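Local coordinates for acidocalcisomal pyrophosphatase (Trypanosoma brucei brucei, PDB 5C5V), which probably hydrolyses inorganic pyrophosphate to phosphate with the help of magnesium ions, at residues Phe271-Asp274 with Ile275-Pro279; Ile289-Trp292 with Phe293-Tyr296. One frame throughout, in Å; residues are numbered along the deposited sequence.

Interaction 1. Residues Phe271-Asp274 with Ile275-Pro279; sequences FMKD and IHDVP
OD2 of D277 is gripped by two successive backbone N-H groups of the preceding loop. The stronger bond comes from K273 N, 2.7 Å from D277 OD2 at an N-H...O angle of 157°, and uses the anti lone pair, the one turned away from the other carboxylate oxygen. D274 N adds a weak bond to the same D277 OD2 at 3.3 Å. The carboxylate thus reaches back past the start of the turn and holds K273 and D274 against the residue that closes it. The main chain closes the same turn in the other direction: D277 N donates to D274 O over 3.0 Å. The side chain of D274 folds forward instead, and its OD1 takes the N-H of I275 at 2.6 Å from the anti side. K316 N donates to that OD1 as well, which joins the turn to the start of helix 316-336; K316 NZ also reaches K273 O.

Beside this polar network M272 bends twice, at chi2 (-92°) and chi3 (-88°), which carries its thioether along the turn. SD comes to 3.5 Å from D277 O, and the terminal CE rests on V278 CG2 at 3.6 Å, the two side chains crossing at about a right angle. V278 and I275 both lean on L286 of helix 285-295, while M272 continues the apolar surface onto I228 and F281. F271 turns outward to the subunit interface, its ring stacked on F271 of the second subunit. The carboxylate of D277, bound to backbone N-H groups of the preceding loop, braces a type I beta turn, D274 to D277, that leads the chain into the short helix 277-281.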
loop_
_atom_site.group_PDB
_atom_site.type_symbol
_atom_site.label_atom_id
_atom_site.label_comp_id
_atom_site.label_asym_id
_atom_site.label_seq_id
_atom_site.Cartn_x
_atom_site.Cartn_y
_atom_site.Cartn_z
ATOM N N PHE A 271 -6.009 -3.558 -5.653
ATOM C CA PHE A 271 -5.718 -3.038 -6.982
ATOM C C PHE A 271 -5.610 -4.115 -8.050
ATOM O O PHE A 271 -5.616 -3.823 -9.245
ATOM C CB PHE A 271 -4.429 -2.225 -6.935
ATOM C CG PHE A 271 -4.394 -1.253 -5.806
ATOM C CD1 PHE A 271 -5.129 -0.083 -5.865
ATOM C CD2 PHE A 271 -3.649 -1.512 -4.675
ATOM C CE1 PHE A 271 -5.119 0.811 -4.813
ATOM C CE2 PHE A 271 -3.634 -0.621 -3.620
ATOM C CZ PHE A 271 -4.371 0.540 -3.691
ATOM N N MET A 272 -5.495 -5.361 -7.611
ATOM C CA MET A 272 -5.391 -6.477 -8.539
ATOM C C MET A 272 -6.772 -7.070 -8.731
ATOM O O MET A 272 -7.295 -7.746 -7.843
ATOM C CB MET A 272 -4.399 -7.511 -8.012
ATOM C CG MET A 272 -3.050 -6.908 -7.695
ATOM S SD MET A 272 -1.982 -7.037 -9.130
ATOM C CE MET A 272 -1.246 -8.651 -8.876
ATOM N N LYS A 273 -7.385 -6.786 -9.875
ATOM C CA LYS A 273 -8.782 -7.158 -10.052
ATOM C C LYS A 273 -8.990 -8.272 -11.058
ATOM O O LYS A 273 -9.999 -8.959 -11.001
ATOM C CB LYS A 273 -9.606 -5.931 -10.439
ATOM C CG LYS A 273 -9.516 -4.832 -9.387
ATOM C CD LYS A 273 -10.546 -3.752 -9.620
ATOM C CE LYS A 273 -10.573 -2.753 -8.463
ATOM N NZ LYS A 273 -11.714 -1.785 -8.648
ATOM N N ASP A 274 -8.027 -8.479 -11.947
ATOM C CA ASP A 274 -8.086 -9.604 -12.865
ATOM C C ASP A 274 -6.680 -9.911 -13.310
ATOM O O ASP A 274 -5.752 -9.231 -12.904
ATOM C CB ASP A 274 -8.996 -9.308 -14.060
ATOM C CG ASP A 274 -9.631 -10.576 -14.643
ATOM O OD1 ASP A 274 -9.017 -11.659 -14.534
ATOM O OD2 ASP A 274 -10.741 -10.493 -15.211
ATOM N N ILE A 275 -6.511 -10.929 -14.141
ATOM C CA ILE A 275 -5.182 -11.425 -14.445
ATOM C C ILE A 275 -4.335 -10.345 -15.146
ATOM O O ILE A 275 -3.104 -10.315 -15.024
ATOM C CB ILE A 275 -5.257 -12.705 -15.308
ATOM C CG1 ILE A 275 -3.879 -13.349 -15.434
ATOM C CG2 ILE A 275 -5.878 -12.421 -16.668
ATOM C CD1 ILE A 275 -3.305 -13.780 -14.114
ATOM N N HIS A 276 -5.011 -9.434 -15.834
ATOM C CA HIS A 276 -4.347 -8.393 -16.602
ATOM C C HIS A 276 -3.665 -7.370 -15.707
ATOM O O HIS A 276 -2.745 -6.688 -16.138
ATOM C CB HIS A 276 -5.350 -7.704 -17.525
ATOM C CG HIS A 276 -6.192 -8.665 -18.306
ATOM N ND1 HIS A 276 -5.730 -9.315 -19.433
ATOM C CD2 HIS A 276 -7.466 -9.093 -18.118
ATOM C CE1 HIS A 276 -6.687 -10.094 -19.912
ATOM N NE2 HIS A 276 -7.746 -9.985 -19.126
ATOM N N ASP A 277 -4.101 -7.270 -14.458
ATOM C CA ASP A 277 -3.490 -6.324 -13.541
ATOM C C ASP A 277 -2.144 -6.795 -13.038
ATOM O O ASP A 277 -1.391 -6.008 -12.467
ATOM C CB ASP A 277 -4.406 -6.055 -12.350
ATOM C CG ASP A 277 -5.602 -5.234 -12.725
ATOM O OD1 ASP A 277 -5.452 -4.391 -13.633
ATOM O OD2 ASP A 277 -6.688 -5.440 -12.133
ATOM N N VAL A 278 -1.829 -8.066 -13.243
ATOM C CA VAL A 278 -0.589 -8.603 -12.699
ATOM C C VAL A 278 0.632 -8.075 -13.462
ATOM O O VAL A 278 1.624 -7.698 -12.842
ATOM C CB VAL A 278 -0.574 -10.160 -12.697
ATOM C CG1 VAL A 278 0.784 -10.691 -12.192
ATOM C CG2 VAL A 278 -1.723 -10.719 -11.845
ATOM N N PRO A 279 0.572 -8.062 -14.806
ATOM C CA PRO A 279 1.680 -7.443 -15.549
ATOM C C PRO A 279 1.800 -5.944 -15.273
ATOM O O PRO A 279 2.896 -5.423 -15.279
ATOM C CB PRO A 279 1.313 -7.702 -17.020
ATOM C CG PRO A 279 0.462 -8.923 -16.977
ATOM C CD PRO A 279 -0.355 -8.771 -15.706
#

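Interaction 2. Residues Ile289-Trp292 with Phe293-Tyr296; sequences IREW and FRVY. With 2PN (imidodiphosphoric acid), chain C.
W292 CG lies opposite its own backbone N (chi1 -162°) and Y296 CG sits between N and the carbonyl carbon (chi1 74°), which together bring the indole over the phenol ring. With F293 they form an aromatic cluster in the last part of helix 285-295 and just after it. The six-membered ring of W292 and the ring of Y296 are nearly parallel but slid apart, W292 CZ3 lying over the rim of the tyrosine face at 3.4 Å from Y296 CD1. Y296 CB sits over the same tryptophan ring in a CH-pi contact, 3.8 Å from its centroid. Against F293 the tryptophan turns its edge, giving a T-shaped pair with planes at 82° and CE3 and CZ3 directed at the phenylalanine face. I289 CG2 touches the rim of F293 in the ring plane, 3.9 Å from CD2. K258 adds a cation-pi contact to F293, while Y189 and H191 meet W292 edge-to-face.

On the outer side of the helix E291 and R294 run side by side in a bidentate salt bridge. R294 NE reaches E291 OE1 at 3.0 Å, approaching from above the carboxylate plane, and R294 NH2 reaches E291 OE2 at 3.0 Å on the syn side. The two flat groups are therefore twisted against each other, though both oxygens stay close to the guanidinium plane. V295 CG1 lies over one face of that guanidinium. W292 O receives weak bonds from both V295 N and Y296 N. The tyrosine ring, backed by W292, presents its hydroxyl to the ligand pocket: Y296 OH donates to O3 of imidodiphosphoric acid over 2.6 Å, with O3 near the plane of the ring.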
loop_
_atom_site.group_PDB
_atom_site.type_symbol
_atom_site.label_atom_id
_atom_site.label_comp_id
_atom_site.label_asym_id
_atom_site.label_seq_id
_atom_site.Cartn_x
_atom_site.Cartn_y
_atom_site.Cartn_z
ATOM N N ILE A 289 6.577 -17.220 -13.605
ATOM C CA ILE A 289 5.778 -18.368 -13.160
ATOM C C ILE A 289 5.645 -19.405 -14.271
ATOM O O ILE A 289 5.936 -20.583 -14.060
ATOM C CB ILE A 289 4.369 -17.934 -12.692
ATOM C CG1 ILE A 289 4.468 -17.189 -11.364
ATOM C CG2 ILE A 289 3.464 -19.140 -12.509
ATOM C CD1 ILE A 289 3.161 -16.571 -10.905
ATOM N N ARG A 290 5.244 -18.960 -15.459
ATOM C CA ARG A 290 5.086 -19.866 -16.597
ATOM C C ARG A 290 6.403 -20.568 -16.909
ATOM O O ARG A 290 6.427 -21.785 -17.139
ATOM C CB ARG A 290 4.579 -19.120 -17.835
ATOM C CG ARG A 290 4.440 -19.986 -19.107
ATOM C CD ARG A 290 3.666 -19.247 -20.211
ATOM N NE ARG A 290 4.095 -17.858 -20.218
ATOM C CZ ARG A 290 3.286 -16.809 -20.299
ATOM N NH1 ARG A 290 1.983 -16.962 -20.430
ATOM N NH2 ARG A 290 3.806 -15.599 -20.261
ATOM N N GLU A 291 7.497 -19.812 -16.893
ATOM C CA GLU A 291 8.804 -20.354 -17.242
ATOM C C GLU A 291 9.337 -21.331 -16.192
ATOM O O GLU A 291 9.851 -22.394 -16.527
ATOM C CB GLU A 291 9.812 -19.214 -17.453
ATOM C CG GLU A 291 11.234 -19.699 -17.733
ATOM C CD GLU A 291 11.417 -20.344 -19.103
ATOM O OE1 GLU A 291 10.479 -20.334 -19.935
ATOM O OE2 GLU A 291 12.522 -20.875 -19.351
ATOM N N TRP A 292 9.222 -20.961 -14.922
ATOM C CA TRP A 292 9.621 -21.844 -13.842
ATOM C C TRP A 292 8.897 -23.215 -13.957
ATOM O O TRP A 292 9.524 -24.276 -13.900
ATOM C CB TRP A 292 9.320 -21.184 -12.499
ATOM C CG TRP A 292 10.060 -21.793 -11.355
ATOM C CD1 TRP A 292 11.232 -21.341 -10.792
ATOM C CD2 TRP A 292 9.695 -22.973 -10.627
ATOM N NE1 TRP A 292 11.605 -22.174 -9.756
ATOM C CE2 TRP A 292 10.681 -23.179 -9.636
ATOM C CE3 TRP A 292 8.634 -23.876 -10.717
ATOM C CZ2 TRP A 292 10.635 -24.249 -8.749
ATOM C CZ3 TRP A 292 8.591 -24.936 -9.835
ATOM C CH2 TRP A 292 9.585 -25.115 -8.864
ATOM N N PHE A 293 7.584 -23.190 -14.153
ATOM C CA PHE A 293 6.836 -24.445 -14.255
ATOM C C PHE A 293 7.091 -25.147 -15.574
ATOM O O PHE A 293 6.954 -26.370 -15.659
ATOM C CB PHE A 293 5.334 -24.219 -14.061
ATOM C CG PHE A 293 4.938 -24.069 -12.627
ATOM C CD1 PHE A 293 5.165 -25.105 -11.725
ATOM C CD2 PHE A 293 4.353 -22.903 -12.168
ATOM C CE1 PHE A 293 4.823 -24.979 -10.392
ATOM C CE2 PHE A 293 4.008 -22.770 -10.836
ATOM C CZ PHE A 293 4.246 -23.810 -9.946
ATOM N N ARG A 294 7.498 -24.386 -16.591
ATOM C CA ARG A 294 7.806 -24.988 -17.878
ATOM C C ARG A 294 9.037 -25.878 -17.770
ATOM O O ARG A 294 9.025 -27.016 -18.246
ATOM C CB ARG A 294 8.046 -23.923 -18.958
ATOM C CG ARG A 294 8.272 -24.531 -20.355
ATOM C CD ARG A 294 8.585 -23.491 -21.430
ATOM N NE ARG A 294 9.922 -22.935 -21.264
ATOM C CZ ARG A 294 11.018 -23.465 -21.806
ATOM N NH1 ARG A 294 10.940 -24.556 -22.564
ATOM N NH2 ARG A 294 12.196 -22.898 -21.599
ATOM N N VAL A 295 10.074 -25.391 -17.090
ATOM C CA VAL A 295 11.379 -26.041 -17.158
ATOM C C VAL A 295 11.844 -26.768 -15.896
ATOM O O VAL A 295 12.854 -27.477 -15.949
ATOM C CB VAL A 295 12.498 -25.013 -17.500
ATOM C CG1 VAL A 295 12.139 -24.213 -18.733
ATOM C CG2 VAL A 295 12.767 -24.078 -16.315
ATOM N N TYR A 296 11.137 -26.617 -14.773
ATOM C CA TYR A 296 11.740 -27.006 -13.492
ATOM C C TYR A 296 12.087 -28.487 -13.363
ATOM O O TYR A 296 13.000 -28.830 -12.633
ATOM C CB TYR A 296 10.849 -26.570 -12.314
ATOM C CG TYR A 296 9.572 -27.362 -12.051
ATOM C CD1 TYR A 296 9.391 -28.033 -10.847
ATOM C CD2 TYR A 296 8.533 -27.389 -12.978
ATOM C CE1 TYR A 296 8.204 -28.741 -10.570
ATOM C CE2 TYR A 296 7.351 -28.108 -12.725
ATOM C CZ TYR A 296 7.194 -28.769 -11.514
ATOM O OH TYR A 296 6.042 -29.456 -11.261
HETATM P P1 2PN C . 4.634 -31.687 -8.985
HETATM O O1 2PN C . 4.832 -32.978 -8.148
HETATM O O2 2PN C . 3.981 -32.080 -10.337
HETATM O O3 2PN C . 6.004 -30.969 -9.144
HETATM N N1 2PN C . 3.674 -30.657 -8.154
HETATM P P2 2PN C . 2.071 -30.879 -7.896
HETATM O O4 2PN C . 1.802 -32.287 -7.253
HETATM O O5 2PN C . 1.392 -30.821 -9.251
HETATM O O6 2PN C . 1.558 -29.831 -7.010
#

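In the fold
Interaction 1 comes first along the chain, and interaction 2 follows it. The turn at 271-279 leads into helix 277-281, and the next helix, 285-295, carries interaction 2 in its last part. Their centres are about 20 Å apart and their nearest atoms about 6 Å, without touching. Helix 285-295 joins them: L286 near its start receives the side chains of I275 and V278, while its other end places Y296 among the residues that bind imidodiphosphoric acid, close to a magnesium ion. Both belong to the pyrophosphatase domain. Interaction 1 lies away from the ligand and metal sites and faces other subunits through F271, so the two-helix segment runs from a subunit interface to the ligand pocket.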